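Catabolite activation-like protein (Xanthomonas campestris pv. campestris, PDB 3IWZ) acts as a global, c-di-GMP-responsive transcription factor that binds DNA as a homodimer and activates or represses virulence genes under control of the diffusible signal factor pathway. Local coordinates at residues S189-A194 and R220-V225; M89-E94 and Y135-Q140; P175-H180 and T184-S189. All coordinates share one frame; numbering follows the deposited sequence.

In the fold
The three contacts fall into two distant regions of the chain. Contact 2 comes first in sequence and joins the loop 89-94, within the cyclic nucleotide-binding domain, to the long, dimer-forming helix 130-157. Contacts 3 and 1 follow in the DNA-binding HTH crp-type region, with centres about 10 Å apart and Ser-189 in common; they meet in one antiparallel sheet, where strand 183-186 lies between strands 178-179 and 223-227. The centre of contact 2 is about 33 Å from that of contact 1 and about 32 Å from that of contact 3, across the centre of the chain; between nearest atoms the gaps are about 18 Å and about 16 Å.

Contact 1: S189-A194 and R220-V225; sequences SRQELA and RGKTVV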
ATOM      1  N   SER D 189     -11.580  -7.784  19.934  1.00 60.84           N
ATOM      2  CA  SER D 189     -12.168  -6.733  20.753  1.00 60.91           C
ATOM      3  C   SER D 189     -12.900  -5.695  19.905  1.00 61.48           C
ATOM      4  O   SER D 189     -12.563  -5.479  18.738  1.00 61.49           O
ATOM      5  CB  SER D 189     -11.074  -6.059  21.586  1.00 60.89           C
ATOM      6  OG  SER D 189      -9.899  -5.860  20.816  1.00 61.66           O
ATOM      7  N   ARG D 190     -13.909  -5.064  20.499  1.00 61.23           N
ATOM      8  CA  ARG D 190     -14.696  -4.048  19.812  1.00 61.15           C
ATOM      9  C   ARG D 190     -13.782  -2.929  19.322  1.00 60.96           C
ATOM     10  O   ARG D 190     -14.018  -2.328  18.274  1.00 59.74           O
ATOM     11  CB  ARG D 190     -15.768  -3.485  20.759  1.00 61.24           C
ATOM     12  CG  ARG D 190     -16.549  -2.311  20.186  1.00 62.32           C
ATOM     13  CD  ARG D 190     -18.022  -2.327  20.611  1.00 63.67           C
ATOM     14  NE  ARG D 190     -18.246  -1.966  22.009  1.00 65.20           N
ATOM     15  CZ  ARG D 190     -19.452  -1.820  22.555  1.00 65.03           C
ATOM     16  NH1 ARG D 190     -20.543  -2.007  21.821  1.00 64.54           N
ATOM     17  NH2 ARG D 190     -19.574  -1.476  23.831  1.00 64.70           N
ATOM     18  N   GLN D 191     -12.732  -2.662  20.093  1.00 61.33           N
ATOM     19  CA  GLN D 191     -11.761  -1.629  19.755  1.00 59.45           C
ATOM     20  C   GLN D 191     -11.028  -1.988  18.465  1.00 57.12           C
ATOM     21  O   GLN D 191     -10.966  -1.178  17.542  1.00 56.13           O
ATOM     22  CB  GLN D 191     -10.765  -1.462  20.909  1.00 61.40           C
ATOM     23  CG  GLN D 191     -11.409  -0.898  22.177  1.00 63.81           C
ATOM     24  CD  GLN D 191     -10.730  -1.373  23.453  1.00 65.70           C
ATOM     25  OE1 GLN D 191     -10.740  -2.571  23.768  1.00 65.98           O
ATOM     26  NE2 GLN D 191     -10.142  -0.438  24.198  1.00 65.99           N
ATOM     27  N   GLU D 192     -10.485  -3.203  18.402  1.00 55.94           N
ATOM     28  CA  GLU D 192      -9.754  -3.668  17.222  1.00 54.35           C
ATOM     29  C   GLU D 192     -10.628  -3.745  15.979  1.00 53.26           C
ATOM     30  O   GLU D 192     -10.166  -3.469  14.872  1.00 52.58           O
ATOM     31  CB  GLU D 192      -9.121  -5.040  17.480  1.00 55.60           C
ATOM     32  CG  GLU D 192      -7.674  -4.971  17.957  1.00 56.83           C
ATOM     33  CD  GLU D 192      -6.742  -4.355  16.920  1.00 56.06           C
ATOM     34  OE1 GLU D 192      -6.553  -4.967  15.847  1.00 54.03           O
ATOM     35  OE2 GLU D 192      -6.201  -3.259  17.179  1.00 56.30           O
ATOM     36  N   LEU D 193     -11.888  -4.124  16.158  1.00 51.68           N
ATOM     37  CA  LEU D 193     -12.801  -4.217  15.028  1.00 50.16           C
ATOM     38  C   LEU D 193     -12.932  -2.837  14.399  1.00 49.05           C
ATOM     39  O   LEU D 193     -12.814  -2.678  13.179  1.00 48.45           O
ATOM     40  CB  LEU D 193     -14.176  -4.692  15.487  1.00 50.80           C
ATOM     41  CG  LEU D 193     -15.050  -5.214  14.349  1.00 51.11           C
ATOM     42  CD1 LEU D 193     -14.364  -6.416  13.719  1.00 51.03           C
ATOM     43  CD2 LEU D 193     -16.422  -5.600  14.875  1.00 51.87           C
ATOM     44  N   ALA D 194     -13.164  -1.844  15.247  1.00 46.95           N
ATOM     45  CA  ALA D 194     -13.306  -0.468  14.795  1.00 47.37           C
ATOM     46  C   ALA D 194     -12.011   0.045  14.152  1.00 47.26           C
ATOM     47  O   ALA D 194     -12.044   0.887  13.258  1.00 49.16           O
ATOM     48  CB  ALA D 194     -13.704   0.411  15.954  1.00 45.64           C
ATOM     49  N   ARG D 220     -20.032 -12.000  22.415  1.00 64.14           N
ATOM     50  CA  ARG D 220     -19.635 -12.469  23.741  1.00 63.39           C
ATOM     51  C   ARG D 220     -18.508 -11.659  24.393  1.00 63.72           C
ATOM     52  O   ARG D 220     -17.330 -12.002  24.272  1.00 63.30           O
ATOM     53  CB  ARG D 220     -19.232 -13.948  23.656  1.00 64.52           C
ATOM     54  CG  ARG D 220     -19.151 -14.681  24.992  1.00 64.19           C
ATOM     55  CD  ARG D 220     -18.838 -16.159  24.778  1.00 65.57           C
ATOM     56  NE  ARG D 220     -18.872 -16.920  26.024  1.00 66.31           N
ATOM     57  CZ  ARG D 220     -18.064 -16.705  27.059  1.00 65.94           C
ATOM     58  NH1 ARG D 220     -17.144 -15.751  27.002  1.00 65.45           N
ATOM     59  NH2 ARG D 220     -18.185 -17.435  28.160  1.00 66.46           N
ATOM     60  N   GLY D 221     -18.888 -10.586  25.083  1.00 64.06           N
ATOM     61  CA  GLY D 221     -17.937  -9.734  25.782  1.00 63.59           C
ATOM     62  C   GLY D 221     -16.638  -9.345  25.098  1.00 63.64           C
ATOM     63  O   GLY D 221     -16.470  -8.194  24.686  1.00 63.63           O
ATOM     64  N   LYS D 222     -15.705 -10.289  24.996  1.00 63.27           N
ATOM     65  CA  LYS D 222     -14.417 -10.013  24.371  1.00 62.55           C
ATOM     66  C   LYS D 222     -14.263 -10.795  23.074  1.00 62.53           C
ATOM     67  O   LYS D 222     -13.458 -10.435  22.210  1.00 62.59           O
ATOM     68  CB  LYS D 222     -13.280 -10.385  25.326  1.00 62.14           C
ATOM     69  CG  LYS D 222     -11.943  -9.754  24.977  1.00 61.08           C
ATOM     70  CD  LYS D 222     -12.048  -8.238  25.052  1.00 60.75           C
ATOM     71  CE  LYS D 222     -10.685  -7.571  25.052  1.00 59.85           C
ATOM     72  NZ  LYS D 222     -10.792  -6.115  25.376  1.00 59.04           N
ATOM     73  N   THR D 223     -15.041 -11.865  22.943  1.00 60.86           N
ATOM     74  CA  THR D 223     -14.986 -12.714  21.762  1.00 60.06           C
ATOM     75  C   THR D 223     -16.246 -12.635  20.898  1.00 58.94           C
ATOM     76  O   THR D 223     -17.267 -12.087  21.313  1.00 58.27           O
ATOM     77  CB  THR D 223     -14.730 -14.185  22.170  1.00 60.28           C
ATOM     78  OG1 THR D 223     -15.207 -14.403  23.505  1.00 60.29           O
ATOM     79  CG2 THR D 223     -13.246 -14.505  22.106  1.00 59.23           C
ATOM     80  N   VAL D 224     -16.162 -13.190  19.689  1.00 58.52           N
ATOM     81  CA  VAL D 224     -17.282 -13.189  18.750  1.00 56.89           C
ATOM     82  C   VAL D 224     -17.472 -14.561  18.122  1.00 58.30           C
ATOM     83  O   VAL D 224     -16.544 -15.113  17.529  1.00 59.48           O
ATOM     84  CB  VAL D 224     -17.054 -12.184  17.608  1.00 54.92           C
ATOM     85  CG1 VAL D 224     -18.177 -12.296  16.581  1.00 52.91           C
ATOM     86  CG2 VAL D 224     -16.970 -10.781  18.164  1.00 54.10           C
ATOM     87  N   VAL D 225     -18.677 -15.109  18.241  1.00 58.17           N
ATOM     88  CA  VAL D 225     -18.947 -16.416  17.663  1.00 58.51           C
ATOM     89  C   VAL D 225     -19.760 -16.227  16.389  1.00 58.45           C
ATOM     90  O   VAL D 225     -20.980 -16.119  16.431  1.00 58.55           O
ATOM     91  CB  VAL D 225     -19.729 -17.320  18.643  1.00 58.14           C
ATOM     92  CG1 VAL D 225     -19.730 -18.750  18.127  1.00 58.81           C
ATOM     93  CG2 VAL D 225     -19.109 -17.255  20.033  1.00 57.02           C
TER
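The Gln-191 side-chain amide is the flat group here, and the Lys-222 ammonium meets it at the oxygen end and over neither face. NZ of Lys-222 lies 3.9 Å from OE1 of Gln-191, nearly on the extension of the CD-OE1 bond, too far for a hydrogen bond but aligned with the negative end of the amide dipole. Elsewhere, the Gln-191 side chain touches Arg-201 of helix 201-213. Ser-189 is met through its methylene: CB of Ser-189 is 3.8 Å from both CE and NZ of Lys-222, while its hydroxyl makes no contact with the lysine. The lysine gets there with CG anti to its backbone N (chi1 -162°) and one bend at chi2 (62°), after which the chain runs out extended past the serine.

Ser-189 is the N-cap of helix 190-197, and its carbonyl O accepts the amide N of Leu-193 at 3.0 Å. Across from it, a tight turn holds the base of the lysine. Arg-220 O takes two bonds from Thr-223, a short one from N (2.7 Å) and a longer one from OG1 (3.3 Å), the latter in the carbonyl plane. Gly-221 occupies this turn with positive phi.

The turn joins strands 217-220 and 223-227, the wing of a CRP-type winged helix, beside the start of the predicted helix-turn-helix. The contact is therefore light: methylene packing, with a probable weak electrostatic attraction between OE1 and the ammonium at more than hydrogen-bond distance, leaving the charge on a surface that in CRP relatives faces the DNA backbone.

Contact 2: M89-E94 and Y135-Q140; sequences MGLFIE and YAIGVQ
Ile-137 is the residue of helix 135-140 that meets the loop 89-94, packing on Leu-91 and Phe-92. Two positions before it, Tyr-135 turns to the second subunit instead: its OH hydrogen-bonds Leu-91 O of that subunit, and its ring meets the ring of Phe-92 there with planes about 20° apart. Ala-136 packs on Leu-22.

At Ile-137 the two branches divide the work. CG2, set anti to the backbone N by a chi1 of -67°, reaches the outer end of the Phe-92 ring and is 3.7 Å from both CE2 and CZ of Phe-92. It approaches the ring obliquely. The other branch, extended through CG1, ends in CD1, which lies 4.2 Å from CD2 of Leu-91 in a looser contact. The two loop side chains also cover one another, since CG of Leu-91 sits 4.2 Å above one face of the Phe-92 ring, displaced toward its rim. Phe-85 of strand 85-86 adds to the apolar surroundings of Ile-137, and Tyr-115 and Leu-118 of helix 115-122 touch Leu-91.

Further along, Gly-138 O accepts a bond from Ser-142 OG, and Val-139 packs on Ile-93 of the second subunit. The loop is itself tightly wound: Met-89 O receives the amide N atoms of both Phe-92 and Ile-93, each at 2.8 Å.

This wholly apolar contact thus lets the loop bind its own long helix through Ile-137, while the same loop, through Phe-92 and Leu-91 O, also meets Tyr-135 of the second subunit. Such a pairing belongs to the CRP family, in which the long helix following the cyclic nucleotide-binding beta-barrel forms the dimer interface.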
ATOM      1  N   MET D  89      10.518   0.535   5.604  1.00 33.90           N
ATOM      2  CA  MET D  89      10.427   1.724   4.757  1.00 36.40           C
ATOM      3  C   MET D  89      11.709   2.554   4.648  1.00 35.60           C
ATOM      4  O   MET D  89      12.147   2.872   3.545  1.00 34.51           O
ATOM      5  CB  MET D  89       9.275   2.626   5.205  1.00 36.96           C
ATOM      6  CG  MET D  89       8.905   3.668   4.145  1.00 40.74           C
ATOM      7  SD  MET D  89       7.554   4.772   4.612  1.00 47.98           S
ATOM      8  CE  MET D  89       8.468   6.167   5.265  1.00 42.66           C
ATOM      9  N   GLY D  90      12.295   2.908   5.785  1.00 34.58           N
ATOM     10  CA  GLY D  90      13.519   3.688   5.780  1.00 34.03           C
ATOM     11  C   GLY D  90      14.658   3.060   4.996  1.00 36.04           C
ATOM     12  O   GLY D  90      15.607   3.743   4.621  1.00 37.32           O
ATOM     13  N   LEU D  91      14.579   1.760   4.738  1.00 37.52           N
ATOM     14  CA  LEU D  91      15.620   1.083   3.972  1.00 39.81           C
ATOM     15  C   LEU D  91      15.486   1.403   2.476  1.00 41.13           C
ATOM     16  O   LEU D  91      16.369   1.091   1.672  1.00 40.64           O
ATOM     17  CB  LEU D  91      15.512  -0.428   4.173  1.00 39.95           C
ATOM     18  CG  LEU D  91      16.418  -1.298   3.305  1.00 42.73           C
ATOM     19  CD1 LEU D  91      17.872  -1.009   3.653  1.00 43.49           C
ATOM     20  CD2 LEU D  91      16.090  -2.772   3.533  1.00 42.93           C
ATOM     21  N   PHE D  92      14.379   2.042   2.116  1.00 40.73           N
ATOM     22  CA  PHE D  92      14.094   2.367   0.724  1.00 40.72           C
ATOM     23  C   PHE D  92      13.842   3.848   0.496  1.00 41.07           C
ATOM     24  O   PHE D  92      14.191   4.387  -0.547  1.00 42.10           O
ATOM     25  CB  PHE D  92      12.863   1.592   0.274  1.00 37.03           C
ATOM     26  CG  PHE D  92      13.058   0.115   0.238  1.00 34.15           C
ATOM     27  CD1 PHE D  92      13.651  -0.488  -0.862  1.00 31.20           C
ATOM     28  CD2 PHE D  92      12.633  -0.680   1.296  1.00 33.04           C
ATOM     29  CE1 PHE D  92      13.814  -1.865  -0.914  1.00 32.97           C
ATOM     30  CE2 PHE D  92      12.792  -2.065   1.256  1.00 31.94           C
ATOM     31  CZ  PHE D  92      13.380  -2.659   0.153  1.00 30.41           C
ATOM     32  N   ILE D  93      13.209   4.487   1.469  1.00 40.80           N
ATOM     33  CA  ILE D  93      12.904   5.898   1.369  1.00 42.08           C
ATOM     34  C   ILE D  93      13.568   6.623   2.520  1.00 44.68           C
ATOM     35  O   ILE D  93      12.971   6.780   3.593  1.00 44.41           O
ATOM     36  CB  ILE D  93      11.388   6.164   1.460  1.00 41.16           C
ATOM     37  CG1 ILE D  93      10.640   5.332   0.424  1.00 39.36           C
ATOM     38  CG2 ILE D  93      11.112   7.635   1.233  1.00 38.22           C
ATOM     39  CD1 ILE D  93       9.137   5.453   0.559  1.00 41.05           C
ATOM     40  N   GLU D  94      14.805   7.054   2.293  1.00 47.17           N
ATOM     41  CA  GLU D  94      15.563   7.779   3.300  1.00 49.69           C
ATOM     42  C   GLU D  94      14.622   8.730   4.027  1.00 49.97           C
ATOM     43  O   GLU D  94      14.064   9.652   3.439  1.00 49.34           O
ATOM     44  CB  GLU D  94      16.708   8.563   2.640  1.00 51.99           C
ATOM     45  CG  GLU D  94      17.766   7.675   1.980  1.00 56.28           C
ATOM     46  CD  GLU D  94      18.717   8.459   1.087  1.00 59.71           C
ATOM     47  OE1 GLU D  94      19.398   9.372   1.601  1.00 59.10           O
ATOM     48  OE2 GLU D  94      18.785   8.158  -0.131  1.00 61.81           O
ATOM     49  N   TYR D 135      14.330  -9.479  -2.814  1.00 34.62           N
ATOM     50  CA  TYR D 135      13.176 -10.089  -3.460  1.00 32.97           C
ATOM     51  C   TYR D 135      12.133 -10.484  -2.418  1.00 32.63           C
ATOM     52  O   TYR D 135      10.939 -10.279  -2.626  1.00 33.10           O
ATOM     53  CB  TYR D 135      13.601 -11.319  -4.262  1.00 33.86           C
ATOM     54  CG  TYR D 135      12.453 -12.011  -4.961  1.00 35.23           C
ATOM     55  CD1 TYR D 135      11.866 -11.458  -6.094  1.00 35.97           C
ATOM     56  CD2 TYR D 135      11.918 -13.194  -4.454  1.00 36.21           C
ATOM     57  CE1 TYR D 135      10.771 -12.057  -6.702  1.00 38.10           C
ATOM     58  CE2 TYR D 135      10.820 -13.805  -5.054  1.00 38.58           C
ATOM     59  CZ  TYR D 135      10.249 -13.229  -6.176  1.00 37.64           C
ATOM     60  OH  TYR D 135       9.138 -13.805  -6.746  1.00 38.99           O
ATOM     61  N   ALA D 136      12.576 -11.064  -1.304  1.00 29.52           N
ATOM     62  CA  ALA D 136      11.635 -11.452  -0.255  1.00 30.36           C
ATOM     63  C   ALA D 136      10.891 -10.210   0.235  1.00 30.92           C
ATOM     64  O   ALA D 136       9.672 -10.229   0.388  1.00 30.97           O
ATOM     65  CB  ALA D 136      12.362 -12.113   0.909  1.00 30.84           C
ATOM     66  N   ILE D 137      11.631  -9.128   0.478  1.00 29.93           N
ATOM     67  CA  ILE D 137      11.017  -7.892   0.939  1.00 28.26           C
ATOM     68  C   ILE D 137      10.065  -7.395  -0.142  1.00 29.00           C
ATOM     69  O   ILE D 137       9.002  -6.850   0.152  1.00 30.82           O
ATOM     70  CB  ILE D 137      12.085  -6.822   1.248  1.00 29.21           C
ATOM     71  CG1 ILE D 137      12.918  -7.268   2.458  1.00 27.75           C
ATOM     72  CG2 ILE D 137      11.424  -5.470   1.498  1.00 23.37           C
ATOM     73  CD1 ILE D 137      14.019  -6.321   2.838  1.00 30.60           C
ATOM     74  N   GLY D 138      10.445  -7.605  -1.398  1.00 28.09           N
ATOM     75  CA  GLY D 138       9.591  -7.200  -2.498  1.00 27.44           C
ATOM     76  C   GLY D 138       8.265  -7.937  -2.418  1.00 27.38           C
ATOM     77  O   GLY D 138       7.192  -7.347  -2.580  1.00 30.41           O
ATOM     78  N   VAL D 139       8.336  -9.243  -2.181  1.00 27.30           N
ATOM     79  CA  VAL D 139       7.135 -10.067  -2.055  1.00 25.98           C
ATOM     80  C   VAL D 139       6.230  -9.520  -0.954  1.00 26.37           C
ATOM     81  O   VAL D 139       5.008  -9.412  -1.122  1.00 26.91           O
ATOM     82  CB  VAL D 139       7.496 -11.525  -1.696  1.00 29.02           C
ATOM     83  CG1 VAL D 139       6.242 -12.283  -1.260  1.00 28.60           C
ATOM     84  CG2 VAL D 139       8.162 -12.208  -2.899  1.00 29.26           C
ATOM     85  N   GLN D 140       6.835  -9.171   0.174  1.00 23.04           N
ATOM     86  CA  GLN D 140       6.060  -8.670   1.296  1.00 26.18           C
ATOM     87  C   GLN D 140       5.486  -7.291   1.034  1.00 23.42           C
ATOM     88  O   GLN D 140       4.359  -7.010   1.427  1.00 22.66           O
ATOM     89  CB  GLN D 140       6.902  -8.697   2.582  1.00 26.48           C
ATOM     90  CG  GLN D 140       7.297 -10.121   2.973  1.00 32.63           C
ATOM     91  CD  GLN D 140       8.112 -10.216   4.261  1.00 34.11           C
ATOM     92  OE1 GLN D 140       8.606 -11.292   4.613  1.00 34.30           O
ATOM     93  NE2 GLN D 140       8.249  -9.103   4.966  1.00 33.29           N
TER

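Contact 3: P175-H180 and T184-S189; sequences PEAMSH and TQLRVS
A beta hairpin, strands 178-179 and 183-186, forms one edge of the antiparallel sheet in the winged-helix domain, and its core is the pairing of Met-178 with Gln-185. These two form a hydrogen-bonded antiparallel pair: Met-178 N donates to Gln-185 O at 3.1 Å, and Gln-185 N to Met-178 O at 2.8 Å. Neither bond is ideally directed. The N-H...O angles are 155° and 151°, and in the second bond the donor stands above the carbonyl plane of Met-178. Gln-185 CB comes within 3.1 Å of that same Met-178 O, so the carbonyl is closely pressed by the opposite strand. Ser-179 and Thr-184 make the following non-hydrogen-bonded pair.

On the side of Thr-184, the methyl of Ala-177 is wedged between two side chains. It lies 3.6 Å from CG2 of Thr-184, which is anti to the backbone N, and 3.3 Å from CD2 of Leu-186, tighter than usual for two carbons. Leu-186 also packs on Leu-171 and Ser-172 of helix 160-172, and its backbone pairs with Val-224 of strand 223-227.

Past the paired residues, His-180 runs alongside Gln-185, the two pointing the same way with ring and amide planes 74° apart. CD2 of His-180 is 3.9 Å from CB of Gln-185, which lies at the ring edge near its plane. The ND1 atom of His-180 is hydrogen-bonded to Gln-182 N, which should fix the ring's rotation.

Two main-chain bonds therefore hold a short edge strand, while Ala-177 packs against Thr-184 and Leu-186, and Leu-186 carries that face on to helix 160-172; the Met-178 chain, by contrast, leads away to the exposed side.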
ATOM      1  N   PRO D 175      -5.586 -18.429  11.400  1.00 67.72           N
ATOM      2  CA  PRO D 175      -5.177 -19.607  12.169  1.00 67.79           C
ATOM      3  C   PRO D 175      -5.679 -19.550  13.612  1.00 67.55           C
ATOM      4  O   PRO D 175      -5.801 -20.578  14.278  1.00 68.59           O
ATOM      5  CB  PRO D 175      -3.656 -19.562  12.072  1.00 67.81           C
ATOM      6  CG  PRO D 175      -3.441 -19.000  10.700  1.00 67.49           C
ATOM      7  CD  PRO D 175      -4.441 -17.861  10.664  1.00 67.48           C
ATOM      8  N   GLU D 176      -5.973 -18.344  14.087  1.00 66.77           N
ATOM      9  CA  GLU D 176      -6.464 -18.158  15.450  1.00 66.66           C
ATOM     10  C   GLU D 176      -7.885 -18.697  15.586  1.00 66.25           C
ATOM     11  O   GLU D 176      -8.238 -19.310  16.598  1.00 65.47           O
ATOM     12  CB  GLU D 176      -6.430 -16.683  15.820  1.00 67.19           C
ATOM     13  N   ALA D 177      -8.695 -18.456  14.559  1.00 65.85           N
ATOM     14  CA  ALA D 177     -10.080 -18.905  14.544  1.00 65.79           C
ATOM     15  C   ALA D 177     -10.240 -20.253  15.241  1.00 65.89           C
ATOM     16  O   ALA D 177      -9.789 -21.285  14.739  1.00 65.52           O
ATOM     17  CB  ALA D 177     -10.575 -19.000  13.108  1.00 64.84           C
ATOM     18  N   MET D 178     -10.869 -20.230  16.411  1.00 66.07           N
ATOM     19  CA  MET D 178     -11.102 -21.448  17.174  1.00 67.16           C
ATOM     20  C   MET D 178     -12.522 -21.936  16.869  1.00 67.22           C
ATOM     21  O   MET D 178     -13.499 -21.340  17.328  1.00 67.65           O
ATOM     22  CB  MET D 178     -10.955 -21.168  18.674  1.00 68.30           C
ATOM     23  CG  MET D 178     -10.422 -22.346  19.487  1.00 71.19           C
ATOM     24  SD  MET D 178      -8.601 -22.551  19.418  1.00 74.70           S
ATOM     25  CE  MET D 178      -8.401 -23.513  17.898  1.00 72.79           C
ATOM     26  N   SER D 179     -12.632 -23.006  16.082  1.00 66.74           N
ATOM     27  CA  SER D 179     -13.936 -23.573  15.713  1.00 66.09           C
ATOM     28  C   SER D 179     -14.897 -23.633  16.912  1.00 64.48           C
ATOM     29  O   SER D 179     -14.469 -23.804  18.055  1.00 64.23           O
ATOM     30  CB  SER D 179     -13.750 -24.977  15.116  1.00 66.99           C
ATOM     31  OG  SER D 179     -12.946 -24.943  13.943  1.00 66.51           O
ATOM     32  N   HIS D 180     -16.193 -23.508  16.629  1.00 63.35           N
ATOM     33  CA  HIS D 180     -17.242 -23.499  17.652  1.00 62.42           C
ATOM     34  C   HIS D 180     -18.449 -24.307  17.154  1.00 62.49           C
ATOM     35  O   HIS D 180     -18.656 -24.432  15.945  1.00 62.85           O
ATOM     36  CB  HIS D 180     -17.650 -22.038  17.901  1.00 61.95           C
ATOM     37  CG  HIS D 180     -18.327 -21.793  19.214  1.00 61.25           C
ATOM     38  ND1 HIS D 180     -19.621 -22.189  19.476  1.00 61.73           N
ATOM     39  CD2 HIS D 180     -17.896 -21.158  20.329  1.00 61.28           C
ATOM     40  CE1 HIS D 180     -19.957 -21.807  20.696  1.00 61.52           C
ATOM     41  NE2 HIS D 180     -18.928 -21.179  21.234  1.00 60.92           N
ATOM     42  N   THR D 184     -17.711 -20.282  14.386  1.00 59.82           N
ATOM     43  CA  THR D 184     -16.294 -20.080  14.640  1.00 58.37           C
ATOM     44  C   THR D 184     -16.153 -19.030  15.726  1.00 59.09           C
ATOM     45  O   THR D 184     -16.842 -18.008  15.703  1.00 58.87           O
ATOM     46  CB  THR D 184     -15.554 -19.590  13.378  1.00 58.16           C
ATOM     47  OG1 THR D 184     -15.635 -20.590  12.356  1.00 57.81           O
ATOM     48  CG2 THR D 184     -14.091 -19.323  13.689  1.00 56.62           C
ATOM     49  N   GLN D 185     -15.265 -19.296  16.681  1.00 60.63           N
ATOM     50  CA  GLN D 185     -15.013 -18.374  17.785  1.00 61.26           C
ATOM     51  C   GLN D 185     -13.817 -17.493  17.441  1.00 61.21           C
ATOM     52  O   GLN D 185     -12.666 -17.948  17.465  1.00 60.71           O
ATOM     53  CB  GLN D 185     -14.743 -19.146  19.084  1.00 61.74           C
ATOM     54  CG  GLN D 185     -14.248 -18.264  20.226  1.00 63.01           C
ATOM     55  CD  GLN D 185     -15.170 -17.089  20.488  1.00 64.25           C
ATOM     56  OE1 GLN D 185     -16.187 -17.214  21.177  1.00 65.44           O
ATOM     57  NE2 GLN D 185     -14.828 -15.938  19.918  1.00 64.79           N
ATOM     58  N   LEU D 186     -14.101 -16.232  17.119  1.00 60.31           N
ATOM     59  CA  LEU D 186     -13.062 -15.278  16.746  1.00 60.37           C
ATOM     60  C   LEU D 186     -12.896 -14.199  17.805  1.00 61.27           C
ATOM     61  O   LEU D 186     -13.765 -13.342  17.981  1.00 61.74           O
ATOM     62  CB  LEU D 186     -13.406 -14.627  15.402  1.00 59.68           C
ATOM     63  CG  LEU D 186     -13.768 -15.547  14.232  1.00 58.36           C
ATOM     64  CD1 LEU D 186     -14.113 -14.707  13.011  1.00 59.13           C
ATOM     65  CD2 LEU D 186     -12.610 -16.475  13.919  1.00 59.15           C
ATOM     66  N   ARG D 187     -11.764 -14.239  18.500  1.00 61.69           N
ATOM     67  CA  ARG D 187     -11.478 -13.270  19.548  1.00 62.01           C
ATOM     68  C   ARG D 187     -10.977 -11.939  19.000  1.00 61.96           C
ATOM     69  O   ARG D 187      -9.790 -11.784  18.708  1.00 63.13           O
ATOM     70  CB  ARG D 187     -10.444 -13.850  20.523  1.00 61.57           C
ATOM     71  CG  ARG D 187     -10.121 -12.949  21.703  1.00 60.74           C
ATOM     72  CD  ARG D 187      -9.401 -13.728  22.801  1.00 61.94           C
ATOM     73  NE  ARG D 187      -8.233 -14.449  22.296  1.00 61.50           N
ATOM     74  CZ  ARG D 187      -7.110 -13.870  21.879  1.00 61.16           C
ATOM     75  NH1 ARG D 187      -6.988 -12.547  21.904  1.00 62.27           N
ATOM     76  NH2 ARG D 187      -6.110 -14.616  21.433  1.00 60.44           N
ATOM     77  N   VAL D 188     -11.894 -10.983  18.864  1.00 61.24           N
ATOM     78  CA  VAL D 188     -11.557  -9.648  18.383  1.00 61.11           C
ATOM     79  C   VAL D 188     -12.320  -8.598  19.189  1.00 61.26           C
ATOM     80  O   VAL D 188     -13.548  -8.532  19.138  1.00 61.89           O
ATOM     81  CB  VAL D 188     -11.905  -9.466  16.881  1.00 60.55           C
ATOM     82  CG1 VAL D 188     -11.602  -8.039  16.450  1.00 60.28           C
ATOM     83  CG2 VAL D 188     -11.097 -10.437  16.035  1.00 60.97           C
ATOM     84  N   SER D 189     -11.580  -7.784  19.934  1.00 60.84           N
ATOM     85  CA  SER D 189     -12.168  -6.733  20.753  1.00 60.91           C
ATOM     86  C   SER D 189     -12.900  -5.695  19.905  1.00 61.48           C
ATOM     87  O   SER D 189     -12.563  -5.479  18.738  1.00 61.49           O
ATOM     88  CB  SER D 189     -11.074  -6.059  21.586  1.00 60.89           C
ATOM     89  OG  SER D 189      -9.899  -5.860  20.816  1.00 61.66           O
TER